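Local atomic coordinates of putative antidote protein of plasmid maintenance system (Nostoc punctiforme, PDB entry 3CEC), a protein that is a putative antidote (antitoxin) of a plasmid maintenance system, a helix-turn-helix protein that probably binds DNA. Residues G20-D25 with R75-L80; A38-V43 with G67-N72. All coordinates share one frame; numbering follows the deposited sequence.

Interaction 1. Residues G20-D25 with R75-L80; sequences GEVIAD and RLWLNL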
loop_
_atom_site.group_PDB
_atom_site.type_symbol
_atom_site.label_atom_id
_atom_site.label_comp_id
_atom_site.label_asym_id
_atom_site.label_seq_id
_atom_site.Cartn_x
_atom_site.Cartn_y
_atom_site.Cartn_z
ATOM N N GLY A 20 2.373 -1.927 0.880
ATOM C CA GLY A 20 3.718 -2.094 0.379
ATOM C C GLY A 20 4.625 -2.824 1.347
ATOM O O GLY A 20 5.518 -3.554 0.954
ATOM N N GLU A 21 4.375 -2.582 2.629
ATOM C CA GLU A 21 5.170 -3.219 3.670
ATOM C C GLU A 21 4.857 -4.707 3.725
ATOM O O GLU A 21 5.775 -5.560 3.925
ATOM C CB GLU A 21 4.931 -2.575 5.039
ATOM C CG GLU A 21 5.415 -1.134 5.084
ATOM C CD GLU A 21 5.092 -0.426 6.408
ATOM O OE1 GLU A 21 3.902 -0.222 6.752
ATOM O OE2 GLU A 21 6.063 -0.061 7.091
ATOM N N VAL A 22 3.599 -5.016 3.482
ATOM C CA VAL A 22 3.173 -6.421 3.490
ATOM C C VAL A 22 3.764 -7.130 2.291
ATOM O O VAL A 22 4.313 -8.256 2.401
ATOM C CB VAL A 22 1.654 -6.593 3.498
ATOM C CG1 VAL A 22 1.262 -8.092 3.494
ATOM C CG2 VAL A 22 1.072 -5.855 4.774
ATOM N N ILE A 23 3.711 -6.467 1.147
ATOM C CA ILE A 23 4.304 -7.018 -0.072
ATOM C C ILE A 23 5.810 -7.279 0.128
ATOM O O ILE A 23 6.290 -8.338 -0.208
ATOM C CB ILE A 23 4.016 -6.132 -1.329
ATOM C CG1 ILE A 23 2.525 -6.211 -1.649
ATOM C CG2 ILE A 23 4.877 -6.558 -2.511
ATOM C CD1 ILE A 23 2.093 -5.133 -2.559
ATOM N N ALA A 24 6.518 -6.292 0.637
ATOM C CA ALA A 24 7.993 -6.419 0.814
ATOM C C ALA A 24 8.312 -7.647 1.674
ATOM O O ALA A 24 9.272 -8.412 1.417
ATOM C CB ALA A 24 8.549 -5.161 1.465
ATOM N N ASP A 25 7.503 -7.816 2.710
ATOM C CA ASP A 25 7.691 -8.932 3.656
ATOM C C ASP A 25 7.452 -10.272 2.945
ATOM O O ASP A 25 8.158 -11.242 3.189
ATOM C CB ASP A 25 6.788 -8.785 4.839
ATOM C CG ASP A 25 7.092 -9.806 5.925
ATOM O OD1 ASP A 25 8.215 -9.764 6.500
ATOM O OD2 ASP A 25 6.192 -10.615 6.134
ATOM N N ARG A 75 -9.903 -7.936 -1.530
ATOM C CA ARG A 75 -10.423 -7.102 -0.471
ATOM C C ARG A 75 -9.407 -6.850 0.603
ATOM O O ARG A 75 -9.339 -5.737 1.143
ATOM C CB ARG A 75 -11.679 -7.738 0.120
ATOM C CG ARG A 75 -12.893 -7.610 -0.774
ATOM C CD ARG A 75 -14.195 -7.776 0.023
ATOM N NE ARG A 75 -15.376 -7.488 -0.774
ATOM C CZ ARG A 75 -16.168 -6.441 -0.568
ATOM N NH1 ARG A 75 -15.954 -5.612 0.444
ATOM N NH2 ARG A 75 -17.224 -6.254 -1.337
ATOM N N LEU A 76 -8.637 -7.883 0.909
ATOM C CA LEU A 76 -7.555 -7.783 1.935
ATOM C C LEU A 76 -6.673 -6.551 1.631
ATOM O O LEU A 76 -6.407 -5.656 2.442
ATOM C CB LEU A 76 -6.709 -9.040 1.954
ATOM C CG LEU A 76 -5.601 -9.083 2.980
ATOM C CD1 LEU A 76 -5.343 -10.598 3.316
ATOM C CD2 LEU A 76 -4.318 -8.385 2.472
ATOM N N TRP A 77 -6.366 -6.438 0.361
ATOM C CA TRP A 77 -5.440 -5.415 -0.153
ATOM C C TRP A 77 -6.082 -4.004 -0.153
ATOM O O TRP A 77 -5.417 -3.013 0.166
ATOM C CB TRP A 77 -4.927 -5.808 -1.559
ATOM C CG TRP A 77 -4.133 -7.031 -1.442
ATOM C CD1 TRP A 77 -4.515 -8.332 -1.740
ATOM C CD2 TRP A 77 -2.825 -7.145 -0.839
ATOM N NE1 TRP A 77 -3.521 -9.213 -1.413
ATOM C CE2 TRP A 77 -2.473 -8.528 -0.857
ATOM C CE3 TRP A 77 -1.934 -6.224 -0.293
ATOM C CZ2 TRP A 77 -1.280 -8.973 -0.340
ATOM C CZ3 TRP A 77 -0.750 -6.665 0.174
ATOM C CH2 TRP A 77 -0.436 -8.025 0.162
ATOM N N LEU A 78 -7.339 -3.957 -0.628
ATOM C CA LEU A 78 -8.101 -2.713 -0.631
ATOM C C LEU A 78 -8.328 -2.240 0.800
ATOM O O LEU A 78 -8.265 -1.047 1.059
ATOM C CB LEU A 78 -9.383 -2.886 -1.409
ATOM C CG LEU A 78 -9.173 -3.111 -2.923
ATOM C CD1 LEU A 78 -10.531 -3.563 -3.531
ATOM C CD2 LEU A 78 -8.653 -1.848 -3.625
ATOM N N ASN A 79 -8.558 -3.188 1.700
ATOM C CA ASN A 79 -8.794 -2.834 3.135
ATOM C C ASN A 79 -7.536 -2.222 3.702
ATOM O O ASN A 79 -7.580 -1.209 4.405
ATOM C CB ASN A 79 -9.272 -4.024 3.931
ATOM C CG ASN A 79 -10.738 -4.406 3.623
ATOM O OD1 ASN A 79 -11.487 -3.614 3.044
ATOM N ND2 ASN A 79 -11.154 -5.632 4.028
ATOM N N LEU A 80 -6.399 -2.832 3.416
ATOM C CA LEU A 80 -5.082 -2.276 3.815
ATOM C C LEU A 80 -4.927 -0.825 3.340
ATOM O O LEU A 80 -4.626 0.069 4.111
ATOM C CB LEU A 80 -3.879 -3.122 3.383
ATOM C CG LEU A 80 -3.710 -4.417 4.092
ATOM C CD1 LEU A 80 -2.622 -5.209 3.382
ATOM C CD2 LEU A 80 -3.355 -4.200 5.601
#
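In the helical core of this helix-turn-helix fold, the indole of Trp77 on helix 74-101 reaches across to Val22 and Ile23 of helix 19-30, and a single large side chain thereby spans two well-separated backbones. The axes of the two short segments stay 11.3 Å apart and run 131° to one another, so the nearest CA atoms, those of Val22 and Leu80, are still 9.2 Å from each other. The six-membered part of the indole does the touching: its CH2 lies 3.7 Å from Val22 CG1, while CZ3 comes within 3.8 Å of Ile23 CG1. Both aliphatic groups meet the ring at a slant. CG1 of Val22 stands anti to the backbone N (chi1 180°), which leaves the other methyl, CG2, to meet Leu80 CD1 at 4.0 Å, the two side chains crossing at about a right angle. Within helix 74-101 itself, Leu76 CD2 sits over the centre of one indole face, 3.7 Å above the ring plane. The polar end of the ring is satisfied as well, for Trp77 NE1 is hydrogen-bonded to Asn72 OD1. With an alanine here the whole indole is gone, which would probably open a gap beside Val22 and Ile23 and deprive Asn72 of its donor. Around this bridge, helix 60-70 lends Leu66 to both Ile23 and Trp77, and helix 45-52 packs Val51 and Ile52 against Ile23, so that helix 19-30 is held among three other helices.

Interaction 2. Residues A38-V43 with G67-N72; sequences AEILGV and GKALGN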
loop_
_atom_site.group_PDB
_atom_site.type_symbol
_atom_site.label_atom_id
_atom_site.label_comp_id
_atom_site.label_asym_id
_atom_site.label_seq_id
_atom_site.Cartn_x
_atom_site.Cartn_y
_atom_site.Cartn_z
ATOM N N ALA A 38 6.626 -8.494 -10.172
ATOM C CA ALA A 38 5.928 -7.639 -11.184
ATOM C C ALA A 38 5.589 -8.460 -12.423
ATOM O O ALA A 38 4.502 -8.355 -13.004
ATOM C CB ALA A 38 6.790 -6.395 -11.564
ATOM N N GLU A 39 6.488 -9.368 -12.755
ATOM C CA GLU A 39 6.296 -10.230 -13.917
ATOM C C GLU A 39 5.071 -11.130 -13.688
ATOM O O GLU A 39 4.218 -11.338 -14.568
ATOM C CB GLU A 39 7.536 -11.033 -14.160
ATOM C CG GLU A 39 7.475 -11.902 -15.347
ATOM C CD GLU A 39 8.869 -12.336 -15.752
ATOM O OE1 GLU A 39 9.521 -13.034 -14.939
ATOM O OE2 GLU A 39 9.306 -11.966 -16.867
ATOM N N ILE A 40 4.972 -11.674 -12.491
ATOM C CA ILE A 40 3.835 -12.525 -12.117
ATOM C C ILE A 40 2.534 -11.763 -12.216
ATOM O O ILE A 40 1.529 -12.273 -12.762
ATOM C CB ILE A 40 4.053 -13.098 -10.707
ATOM C CG1 ILE A 40 5.140 -14.160 -10.799
ATOM C CG2 ILE A 40 2.806 -13.726 -10.148
ATOM C CD1 ILE A 40 5.741 -14.496 -9.401
ATOM N N LEU A 41 2.535 -10.548 -11.685
ATOM C CA LEU A 41 1.295 -9.766 -11.620
ATOM C C LEU A 41 0.910 -9.165 -12.937
ATOM O O LEU A 41 -0.254 -8.817 -13.102
ATOM C CB LEU A 41 1.444 -8.607 -10.634
ATOM C CG LEU A 41 1.684 -9.014 -9.188
ATOM C CD1 LEU A 41 1.898 -7.715 -8.389
ATOM C CD2 LEU A 41 0.547 -9.812 -8.594
ATOM N N GLY A 42 1.869 -8.974 -13.844
ATOM C CA GLY A 42 1.638 -8.322 -15.137
ATOM C C GLY A 42 1.572 -6.814 -14.992
ATOM O O GLY A 42 0.763 -6.152 -15.633
ATOM N N VAL A 43 2.424 -6.282 -14.110
ATOM C CA VAL A 43 2.636 -4.823 -14.027
ATOM C C VAL A 43 4.145 -4.569 -14.067
ATOM O O VAL A 43 4.924 -5.493 -14.037
ATOM C CB VAL A 43 2.061 -4.193 -12.759
ATOM C CG1 VAL A 43 0.512 -4.441 -12.728
ATOM C CG2 VAL A 43 2.739 -4.640 -11.479
ATOM N N GLY A 67 -4.590 -10.415 -5.470
ATOM C CA GLY A 67 -5.580 -11.376 -4.986
ATOM C C GLY A 67 -5.418 -12.687 -5.759
ATOM O O GLY A 67 -5.457 -13.791 -5.166
ATOM N N LYS A 68 -5.285 -12.593 -7.080
ATOM C CA LYS A 68 -5.174 -13.809 -7.927
ATOM C C LYS A 68 -3.835 -14.474 -7.733
ATOM O O LYS A 68 -3.738 -15.735 -7.580
ATOM C CB LYS A 68 -5.418 -13.483 -9.377
ATOM C CG LYS A 68 -6.865 -13.123 -9.678
ATOM C CD LYS A 68 -7.071 -13.138 -11.164
ATOM C CE LYS A 68 -8.461 -12.655 -11.564
ATOM N NZ LYS A 68 -9.587 -13.518 -11.063
ATOM N N ALA A 69 -2.766 -13.697 -7.753
ATOM C CA ALA A 69 -1.409 -14.258 -7.674
ATOM C C ALA A 69 -1.152 -14.943 -6.356
ATOM O O ALA A 69 -0.459 -15.964 -6.318
ATOM C CB ALA A 69 -0.334 -13.209 -7.959
ATOM N N LEU A 70 -1.660 -14.349 -5.282
ATOM C CA LEU A 70 -1.396 -14.831 -3.908
ATOM C C LEU A 70 -2.471 -15.744 -3.381
ATOM O O LEU A 70 -2.278 -16.513 -2.445
ATOM C CB LEU A 70 -1.246 -13.618 -2.963
ATOM C CG LEU A 70 -0.050 -12.712 -3.344
ATOM C CD1 LEU A 70 -0.110 -11.502 -2.406
ATOM C CD2 LEU A 70 1.296 -13.401 -3.206
ATOM N N GLY A 71 -3.611 -15.675 -3.996
ATOM C CA GLY A 71 -4.807 -16.471 -3.629
ATOM C C GLY A 71 -5.496 -16.033 -2.392
ATOM O O GLY A 71 -6.140 -16.825 -1.689
ATOM N N ASN A 72 -5.442 -14.744 -2.122
ATOM C CA ASN A 72 -6.099 -14.163 -0.961
ATOM C C ASN A 72 -7.146 -13.099 -1.270
ATOM O O ASN A 72 -7.662 -12.486 -0.357
ATOM C CB ASN A 72 -5.158 -13.673 0.107
ATOM C CG ASN A 72 -4.077 -12.729 -0.410
ATOM O OD1 ASN A 72 -4.238 -12.080 -1.452
ATOM N ND2 ASN A 72 -3.006 -12.628 0.364
#
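Ala69, on the last turn of helix 60-70, presents its one methyl to the end of helix 34-41, where two branched side chains receive it. On the tight side, Leu41 CD2 comes to 3.6 Å from Ala69 CB. Leu41 is buried, and its CG lies anti to the carbonyl carbon (chi1 -63°), an arrangement from which the CD2 branch extends to the alanine. The same side chain also packs on Leu66 of helix 60-70 and on Ile48 of helix 45-52, so the methyl of Ala69 borders a larger apolar cluster. On the looser side, Ile40 uses CG2, the branch beside its own carbonyl carbon, to meet Ala69 CB at 3.9 Å. Both of these residues are exposed, and a bound PEG molecule (di(hydroxyethyl)ether), probably from the crystallisation liquor, lies close to the side chain of Ala69. With so small a residue on one side, the backbones draw near: the CA atoms of Leu41 and Ala69 are 6.6 Å apart. In the fold, helix 34-41 followed by helix 45-52 is consistent with the helix-turn-helix pair of this family, which would place the contact where the first helix of the pair gives way to the turn. That helix ends in a Schellman motif. Ala38 O accepts from Gly42 N at 2.8 Å and from Val43 N at 3.1 Å, a weak bond joins Gly42 N to Glu39 O, and Gly42 takes the positive phi (79°) that suits glycine. Gly71, following the other helix, likewise has positive phi, though the bonds from Gly71 N and Asn72 N back to Gly67 O are both weak. Leu41 O is also hydrogen-bonded to Arg65 NH1 of helix 60-70, a second, polar link between the same two helices.

How the interactions relate
The two interactions lie about 12 Å apart, centre to centre, and draw on four helices of one helix-turn-helix domain. Along the chain they come as 20-25, 38-43, 67-72 and 75-80, so that interaction 2 falls wholly between the two halves of interaction 1. The helices pair up as direct neighbours in sequence: 19-30 is followed by 34-41, and 60-70 by 74-101. They also meet directly, with Trp77 CZ2 packed 3.5 Å from Leu70 CD1. Interaction 1 is near the centre of the chain, interaction 2 nearer its periphery; together they clasp the chain's early helices to its later ones, and helix 45-52, which comes between them in sequence, packs on residues of both interactions (Ile23 and Leu41).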